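PDB 4F1V: putative alkaline phosphatase from Pseudomonas fluorescens, which binds inorganic phosphate with high affinity in the periplasm and probably hands it to an ABC transporter for import. Local coordinates for residues A[156-161]-A[272-277]; A[242-247]-A[333-338]; A[248-253]-A[289-294]. One frame throughout, in Å; residues are numbered along the deposited sequence. Where two conformers were deposited one is given.

Interaction 1 of 3, residues A[156-161]-A[272-277]; sequences LNAKCN and FGPDNT
Ala158 and Pro274 meet in a surface contact, part apolar and part bridged by water, between the last turn of helix 147-159 and the loop that leaves the short strand 272-273. The methyl of Ala158 points at the loop and lies against the peptide joining Gly273 to Pro274, with Ala158 CB 3.7 Å from Pro274 N. The proline ring extends this patch, its CG 4.2 Å from Ala158 CB. Beside it, Asn157 has CG anti to its backbone N (chi1 170°), and its OD1 approaches Pro274 CG at 4.1 Å. The amide nitrogen of Asn157 turns to another partner, the carbonyl of Phe167, which would help set the rotation of the amide.

In this two-lobed binding-protein fold, helix 147-159 begins at the phosphate pocket, where Gly147 and Thr148 lie, so the loop packs against its far end. There the helix gives way to an inverse gamma turn centred on Cys160, whose disulfide to Cys115 ties it to helix 111-119.

No hydrogen bond runs directly between the segments. Instead one water donates to Ala158 O at 2.8 Å and accepts from the backbone N of Asp275, serving a carbonyl of the last helical turn. In one of the two conformers of Asp275, its OD1 stands 4.3 Å from Lys159 NZ, too far for a salt bridge. There a water links OD2 to that ammonium, and another, less certain, links OD1 to it. Lys159 NZ also holds a sulfate probably acquired from the crystallisation liquor.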
loop_
_atom_site.group_PDB
_atom_site.type_symbol
_atom_site.label_atom_id
_atom_site.label_comp_id
_atom_site.label_asym_id
_atom_site.label_seq_id
_atom_site.Cartn_x
_atom_site.Cartn_y
_atom_site.Cartn_z
ATOM N N LEU A 156 10.728 -9.012 2.529
ATOM C CA LEU A 156 11.551 -9.768 3.465
ATOM C C LEU A 156 11.329 -11.283 3.273
ATOM O O LEU A 156 12.278 -12.078 3.312
ATOM C CB LEU A 156 11.242 -9.359 4.899
ATOM C CG LEU A 156 11.455 -7.884 5.248
ATOM C CD1 LEU A 156 11.057 -7.668 6.706
ATOM C CD2 LEU A 156 12.884 -7.413 4.984
ATOM N N ASN A 157 10.066 -11.690 3.064
ATOM C CA ASN A 157 9.739 -13.089 2.860
ATOM C C ASN A 157 10.485 -13.635 1.611
ATOM O O ASN A 157 10.940 -14.773 1.598
ATOM C CB ASN A 157 8.217 -13.241 2.746
ATOM C CG ASN A 157 7.798 -14.605 2.288
ATOM O OD1 ASN A 157 7.558 -14.833 1.098
ATOM N ND2 ASN A 157 7.673 -15.546 3.225
ATOM N N ALA A 158 10.576 -12.811 0.577
ATOM C CA ALA A 158 11.165 -13.230 -0.670
ATOM C C ALA A 158 12.710 -13.245 -0.667
ATOM O O ALA A 158 13.312 -13.979 -1.434
ATOM C CB ALA A 158 10.711 -12.330 -1.801
ATOM N N LYS A 159 13.350 -12.440 0.228
ATOM C CA LYS A 159 14.774 -12.172 0.138
ATOM C C LYS A 159 15.607 -12.626 1.292
ATOM O O LYS A 159 16.821 -12.805 1.216
ATOM C CB LYS A 159 15.010 -10.641 -0.083
ATOM C CG LYS A 159 14.482 -10.126 -1.422
ATOM C CD LYS A 159 15.204 -10.640 -2.640
ATOM C CE LYS A 159 14.667 -10.107 -3.904
ATOM N NZ LYS A 159 15.533 -10.505 -5.052
ATOM N N CYS A 160 15.003 -12.739 2.480
ATOM C CA CYS A 160 15.753 -12.911 3.746
ATOM C C CYS A 160 15.852 -14.399 4.077
ATOM O O CYS A 160 15.155 -14.917 4.952
ATOM C CB CYS A 160 15.126 -12.139 4.850
ATOM S SG CYS A 160 14.976 -10.366 4.561
ATOM N N ASN A 161 16.737 -15.108 3.346
ATOM C CA ASN A 161 16.878 -16.578 3.485
ATOM C C ASN A 161 17.952 -17.033 4.435
ATOM O O ASN A 161 18.180 -18.226 4.583
ATOM C CB ASN A 161 17.141 -17.162 2.106
ATOM C CG ASN A 161 18.535 -16.804 1.587
ATOM O OD1 ASN A 161 19.057 -15.703 1.795
ATOM N ND2 ASN A 161 19.176 -17.770 1.034
ATOM N N PHE A 272 4.210 -8.695 -5.597
ATOM C CA PHE A 272 5.572 -9.154 -5.769
ATOM C C PHE A 272 5.859 -10.259 -4.784
ATOM O O PHE A 272 5.147 -10.398 -3.736
ATOM C CB PHE A 272 6.561 -7.952 -5.641
ATOM C CG PHE A 272 6.453 -6.988 -6.766
ATOM C CD1 PHE A 272 5.481 -5.970 -6.752
ATOM C CD2 PHE A 272 7.288 -7.101 -7.882
ATOM C CE1 PHE A 272 5.389 -5.104 -7.835
ATOM C CE2 PHE A 272 7.183 -6.223 -8.936
ATOM C CZ PHE A 272 6.220 -5.221 -8.938
ATOM N N GLY A 273 6.866 -11.077 -5.042
ATOM C CA GLY A 273 7.138 -12.227 -4.212
ATOM C C GLY A 273 8.397 -12.906 -4.701
ATOM O O GLY A 273 9.211 -12.358 -5.439
ATOM N N PRO A 274 8.605 -14.153 -4.240
ATOM C CA PRO A 274 9.845 -14.876 -4.560
ATOM C C PRO A 274 10.043 -15.082 -6.048
ATOM O O PRO A 274 9.065 -15.195 -6.827
ATOM C CB PRO A 274 9.635 -16.208 -3.851
ATOM C CG PRO A 274 8.701 -15.917 -2.705
ATOM C CD PRO A 274 7.735 -14.918 -3.325
ATOM N N ASP A 275 11.325 -15.153 -6.395
ATOM C CA ASP A 275 11.737 -15.473 -7.715
ATOM C C ASP A 275 11.139 -16.826 -8.210
ATOM O O ASP A 275 10.902 -17.725 -7.500
ATOM C CB ASP A 275 13.280 -15.551 -7.851
ATOM C CG ASP A 275 14.007 -14.255 -7.645
ATOM O OD1 ASP A 275 13.371 -13.219 -7.622
ATOM O OD2 ASP A 275 15.274 -14.359 -7.464
ATOM N N ASN A 276 10.977 -16.860 -9.546
ATOM C CA ASN A 276 10.609 -18.041 -10.316
ATOM C C ASN A 276 9.372 -18.737 -9.719
ATOM O O ASN A 276 9.287 -19.962 -9.663
ATOM C CB ASN A 276 11.797 -18.898 -10.628
ATOM C CG ASN A 276 12.879 -18.103 -11.400
ATOM O OD1 ASN A 276 12.705 -17.522 -12.561
ATOM N ND2 ASN A 276 14.024 -18.015 -10.756
ATOM N N THR A 277 8.370 -17.897 -9.336
ATOM C CA THR A 277 7.124 -18.383 -8.730
ATOM C C THR A 277 5.959 -17.794 -9.439
ATOM O O THR A 277 5.736 -16.572 -9.461
ATOM C CB THR A 277 7.098 -17.998 -7.230
ATOM O OG1 THR A 277 8.276 -18.496 -6.593
ATOM C CG2 THR A 277 5.923 -18.620 -6.522
HETATM O O HOH W 1 13.312 -14.483 -4.225
HETATM O O HOH W 2 14.546 -10.646 -7.752
HETATM O O HOH W 3 15.623 -13.229 -5.045
#

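Interaction 2 of 3, residues A[242-247]-A[333-338]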
loop_
_atom_site.group_PDB
_atom_site.type_symbol
_atom_site.label_atom_id
_atom_site.label_comp_id
_atom_site.label_asym_id
_atom_site.label_seq_id
_atom_site.Cartn_x
_atom_site.Cartn_y
_atom_site.Cartn_z
ATOM N N PRO A 242 14.593 5.311 -2.812
ATOM C CA PRO A 242 13.207 4.878 -3.058
ATOM C C PRO A 242 12.373 5.919 -3.778
ATOM O O PRO A 242 11.132 5.857 -3.776
ATOM C CB PRO A 242 12.682 4.645 -1.633
ATOM C CG PRO A 242 13.401 5.688 -0.795
ATOM C CD PRO A 242 14.828 5.672 -1.378
ATOM N N ALA A 243 13.010 6.877 -4.443
ATOM C CA ALA A 243 12.276 7.801 -5.314
ATOM C C ALA A 243 11.407 7.030 -6.293
ATOM O O ALA A 243 11.792 5.966 -6.782
ATOM C CB ALA A 243 13.239 8.693 -6.029
ATOM N N ALA A 244 10.246 7.571 -6.621
ATOM C CA ALA A 244 9.329 6.911 -7.560
ATOM C C ALA A 244 9.977 6.581 -8.871
ATOM O O ALA A 244 9.686 5.529 -9.461
ATOM C CB ALA A 244 8.065 7.783 -7.744
ATOM N N ALA A 245 10.857 7.432 -9.381
ATOM C CA ALA A 245 11.530 7.164 -10.645
ATOM C C ALA A 245 12.337 5.892 -10.628
ATOM O O ALA A 245 12.616 5.299 -11.695
ATOM C CB ALA A 245 12.501 8.325 -11.025
ATOM N N ASN A 246 12.738 5.437 -9.460
ATOM C CA ASN A 246 13.549 4.228 -9.321
ATOM C C ASN A 246 12.696 2.958 -9.209
ATOM O O ASN A 246 13.294 1.864 -9.231
ATOM C CB ASN A 246 14.536 4.343 -8.138
ATOM C CG ASN A 246 15.534 5.459 -8.368
ATOM O OD1 ASN A 246 15.910 5.702 -9.532
ATOM N ND2 ASN A 246 15.997 6.065 -7.297
ATOM N N VAL A 247 11.379 3.072 -9.138
ATOM C CA VAL A 247 10.489 1.904 -9.191
ATOM C C VAL A 247 9.523 1.981 -10.388
ATOM O O VAL A 247 8.801 1.009 -10.647
ATOM C CB VAL A 247 9.669 1.650 -7.887
ATOM C CG1 VAL A 247 10.614 1.273 -6.749
ATOM C CG2 VAL A 247 8.807 2.864 -7.540
ATOM N N ALA A 333 4.693 11.018 -4.334
ATOM C CA ALA A 333 5.759 10.048 -4.381
ATOM C C ALA A 333 5.342 8.656 -4.872
ATOM O O ALA A 333 6.001 7.684 -4.633
ATOM C CB ALA A 333 6.509 9.909 -3.037
ATOM N N PHE A 334 4.253 8.641 -5.688
ATOM C CA PHE A 334 3.715 7.392 -6.220
ATOM C C PHE A 334 3.861 7.331 -7.749
ATOM O O PHE A 334 4.176 8.310 -8.427
ATOM C CB PHE A 334 2.237 7.211 -5.765
ATOM C CG PHE A 334 2.068 7.262 -4.267
ATOM C CD1 PHE A 334 2.772 6.394 -3.440
ATOM C CD2 PHE A 334 1.171 8.150 -3.700
ATOM C CE1 PHE A 334 2.618 6.449 -2.048
ATOM C CE2 PHE A 334 1.013 8.204 -2.339
ATOM C CZ PHE A 334 1.739 7.355 -1.529
ATOM N N VAL A 335 3.557 6.111 -8.244
ATOM C CA VAL A 335 3.694 5.818 -9.677
ATOM C C VAL A 335 2.314 5.659 -10.315
ATOM O O VAL A 335 1.545 4.758 -9.927
ATOM C CB VAL A 335 4.523 4.524 -9.890
ATOM C CG1 VAL A 335 4.668 4.224 -11.364
ATOM C CG2 VAL A 335 5.900 4.618 -9.255
ATOM N N PRO A 336 1.990 6.473 -11.310
ATOM C CA PRO A 336 0.733 6.287 -12.071
ATOM C C PRO A 336 0.686 4.927 -12.754
ATOM O O PRO A 336 1.717 4.296 -13.080
ATOM C CB PRO A 336 0.791 7.402 -13.113
ATOM C CG PRO A 336 1.650 8.451 -12.461
ATOM C CD PRO A 336 2.729 7.713 -11.741
ATOM N N LEU A 337 -0.530 4.433 -12.951
ATOM C CA LEU A 337 -0.700 3.226 -13.714
ATOM C C LEU A 337 -0.503 3.502 -15.198
ATOM O O LEU A 337 -0.904 4.566 -15.726
ATOM C CB LEU A 337 -2.111 2.633 -13.548
ATOM C CG LEU A 337 -2.455 2.285 -12.068
ATOM C CD1 LEU A 337 -3.823 1.643 -11.994
ATOM C CD2 LEU A 337 -1.409 1.426 -11.384
ATOM N N PRO A 338 0.106 2.548 -15.943
ATOM C CA PRO A 338 0.212 2.615 -17.391
ATOM C C PRO A 338 -1.147 2.871 -18.032
ATOM O O PRO A 338 -2.217 2.453 -17.615
ATOM C CB PRO A 338 0.809 1.263 -17.775
ATOM C CG PRO A 338 1.622 0.832 -16.588
ATOM C CD PRO A 338 0.800 1.358 -15.416
#
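Ala244 and Ala333 mark the nearest approach of two loop segments, their CA atoms 5.7 Å apart, and neither backbone runs as a regular helix or strand here. Residues 244-246 adopt helical torsions in a tight turn, with Asn246 N bonded to Ala243 O and Val247 N to Ala244 O. Opposite, Ala333 takes a positive phi (74°) as the C-prime residue of a Schellman motif, in which Phe334 N returns to Ile329 O and Ala333 N to Thr330 O to close helix 326-331.

The methyl of Ala244 points at this helix end and rests against backbone oxygens, Ala244 CB lying 3.7 Å from Ala333 O and 4.0 Å from Phe334 O. Val335, two residues past Ala333, faces back across the contact. Its CG1 is anti to the backbone N (chi1 180°), which leaves CG2 beside that N and facing residues 244-247. This one methyl serves two neighbours: Val335 CG2 is 3.8 Å from Val247 CG2 and 4.1 Å from Ala244 CB, and it also lies 3.9 Å from the backbone oxygen Ala244 O. On Val247, the methyl that answers it sits between the backbone N and the carbonyl carbon, the crowded position. No hydrogen bond crosses between the segments, and the contact is buried.

Phe334 points away from the turn, its side chain packing on Val91 and Thr93 of strand 85-94, while the backbone of Val335 bonds to Gly92 of that strand. Val247 lies on Ser94 of the same strand. The two loops thus lie at strand 85-94, one leading into helix 248-252 and the other running from helix 326-331 to Pro338, the N-cap of helix 339-349.

Interaction 3 of 3, residues A[248-253]-A[289-294]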
loop_
_atom_site.group_PDB
_atom_site.type_symbol
_atom_site.label_atom_id
_atom_site.label_comp_id
_atom_site.label_asym_id
_atom_site.label_seq_id
_atom_site.Cartn_x
_atom_site.Cartn_y
_atom_site.Cartn_z
ATOM N N SER A 248 9.509 3.090 -11.147
ATOM C CA SER A 248 8.470 3.221 -12.133
ATOM C C SER A 248 8.610 2.243 -13.293
ATOM O O SER A 248 7.576 1.762 -13.795
ATOM C CB SER A 248 8.429 4.664 -12.603
ATOM O OG SER A 248 9.668 5.104 -13.103
ATOM N N ALA A 249 9.828 1.879 -13.735
ATOM C CA ALA A 249 9.969 0.910 -14.775
ATOM C C ALA A 249 9.373 -0.426 -14.360
ATOM O O ALA A 249 8.651 -1.111 -15.116
ATOM C CB ALA A 249 11.413 0.753 -15.226
ATOM N N ALA A 250 9.710 -0.868 -13.146
ATOM C CA ALA A 250 9.220 -2.154 -12.677
ATOM C C ALA A 250 7.691 -2.136 -12.522
ATOM O O ALA A 250 7.029 -3.145 -12.851
ATOM C CB ALA A 250 9.907 -2.483 -11.380
ATOM N N ILE A 251 7.092 -1.067 -12.008
ATOM C CA ILE A 251 5.637 -0.985 -11.933
ATOM C C ILE A 251 5.022 -1.101 -13.364
ATOM O O ILE A 251 4.033 -1.802 -13.562
ATOM C CB ILE A 251 5.199 0.323 -11.258
ATOM C CG1 ILE A 251 5.570 0.323 -9.763
ATOM C CG2 ILE A 251 3.693 0.571 -11.452
ATOM C CD1 ILE A 251 4.924 -0.735 -8.901
ATOM N N GLY A 252 5.663 -0.467 -14.312
ATOM C CA GLY A 252 5.159 -0.513 -15.674
ATOM C C GLY A 252 5.243 -1.878 -16.329
ATOM O O GLY A 252 4.543 -2.090 -17.360
ATOM N N ALA A 253 6.076 -2.748 -15.871
ATOM C CA ALA A 253 6.251 -4.082 -16.391
ATOM C C ALA A 253 5.252 -5.084 -15.773
ATOM O O ALA A 253 5.252 -6.224 -16.155
ATOM C CB ALA A 253 7.654 -4.610 -16.152
ATOM N N PRO A 289 14.542 -1.889 -5.117
ATOM C CA PRO A 289 13.945 -3.241 -5.143
ATOM C C PRO A 289 12.618 -3.394 -4.416
ATOM O O PRO A 289 11.932 -4.384 -4.632
ATOM C CB PRO A 289 15.030 -4.120 -4.522
ATOM C CG PRO A 289 15.776 -3.202 -3.603
ATOM C CD PRO A 289 15.829 -1.896 -4.324
ATOM N N ILE A 290 12.280 -2.504 -3.433
ATOM C CA ILE A 290 11.120 -2.733 -2.589
ATOM C C ILE A 290 9.942 -1.936 -3.065
ATOM O O ILE A 290 9.960 -0.670 -3.021
ATOM C CB ILE A 290 11.368 -2.414 -1.091
ATOM C CG1 ILE A 290 12.793 -2.801 -0.624
ATOM C CG2 ILE A 290 10.313 -3.127 -0.248
ATOM C CD1 ILE A 290 13.070 -2.445 0.816
ATOM N N LEU A 291 8.888 -2.581 -3.562
ATOM C CA LEU A 291 7.772 -1.901 -4.219
ATOM C C LEU A 291 6.504 -2.783 -4.123
ATOM O O LEU A 291 6.558 -3.979 -3.796
ATOM C CB LEU A 291 8.084 -1.509 -5.662
ATOM C CG LEU A 291 7.953 -2.615 -6.722
ATOM C CD1 LEU A 291 8.359 -2.060 -8.084
ATOM C CD2 LEU A 291 8.774 -3.868 -6.427
ATOM N N GLY A 292 5.371 -2.177 -4.511
ATOM C CA GLY A 292 4.101 -2.899 -4.671
ATOM C C GLY A 292 2.999 -1.939 -5.014
ATOM O O GLY A 292 3.283 -0.830 -5.504
ATOM N N PHE A 293 1.741 -2.357 -4.827
ATOM C CA PHE A 293 0.569 -1.544 -5.146
ATOM C C PHE A 293 -0.220 -1.227 -3.895
ATOM O O PHE A 293 -0.296 -2.015 -2.944
ATOM C CB PHE A 293 -0.369 -2.238 -6.184
ATOM C CG PHE A 293 0.286 -2.360 -7.536
ATOM C CD1 PHE A 293 1.090 -3.450 -7.853
ATOM C CD2 PHE A 293 0.147 -1.332 -8.449
ATOM C CE1 PHE A 293 1.723 -3.516 -9.088
ATOM C CE2 PHE A 293 0.780 -1.407 -9.681
ATOM C CZ PHE A 293 1.547 -2.505 -10.020
ATOM N N THR A 294 -0.858 -0.045 -3.929
ATOM C CA THR A 294 -1.947 0.263 -2.976
ATOM C C THR A 294 -3.244 0.348 -3.775
ATOM O O THR A 294 -3.215 0.730 -4.949
ATOM C CB THR A 294 -1.635 1.527 -2.175
ATOM O OG1 THR A 294 -2.670 1.728 -1.218
ATOM C CG2 THR A 294 -1.486 2.780 -3.009
#
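Ile251 and Ala250 of helix 248-252 pack on strand 291-299, a member of the five-stranded mixed sheet of this binding-protein fold, in a helix-on-sheet contact. The segment axes pass 9.3 Å apart at an angle of 61°. Ala250 points its methyl at the strand, and Ala250 CB meets Leu291 CD1 at 3.7 Å. Ile251 does most of the work, using both branches. Its chi2 of -62° bends the longer branch so that CD1 lies over one face of the Phe293 ring, and it also brings Ile251 CD1 to 3.8 Å from Leu291 CD1. The same methyl rests at 3.8 Å from the backbone oxygen Gly292 O. The short branch reaches the end of the ring, with Ile251 CG2 3.9 Å from Phe293 CE2. Leu291 and Ile251 pass alongside each other in opposing senses, whereas Ile251 and Phe293 meet tip to tip. An alanine in place of Ile251 would probably leave a gap beside Leu291 and the Phe293 ring less restrained where both isoleucine methyls had lain.

Farther along the strand, Thr294 OG1 bonds to Asp63 of the phosphate pocket. The helix contact itself has no hydrogen bond across it and places aliphatic carbon against aliphatic carbon, ring and one backbone oxygen, so its hold rests on close fit and the exclusion of water.

Interactions 2 and 3 are buried neighbours, their centres about 7 Å apart, whereas interaction 1 lies at the surface, its centre about 15 Å from that of interaction 3. The two inner contacts share one apolar body: Val335 CG1 touches Ile251 CG2 at 3.8 Å, and Val247 CG1 meets Leu291 CB. Both also border strand 85-94, against which strand 291-299 pairs. Interaction 1 touches interaction 3 alone, through Phe272, whose CD1 packs against the backbone of Leu291 and Gly292. The chemistry follows depth. The inner contacts are made by methyls and a ring, in both partly against backbone oxygens, while at the surface a small apolar patch is joined by waters that bridge charged and backbone groups.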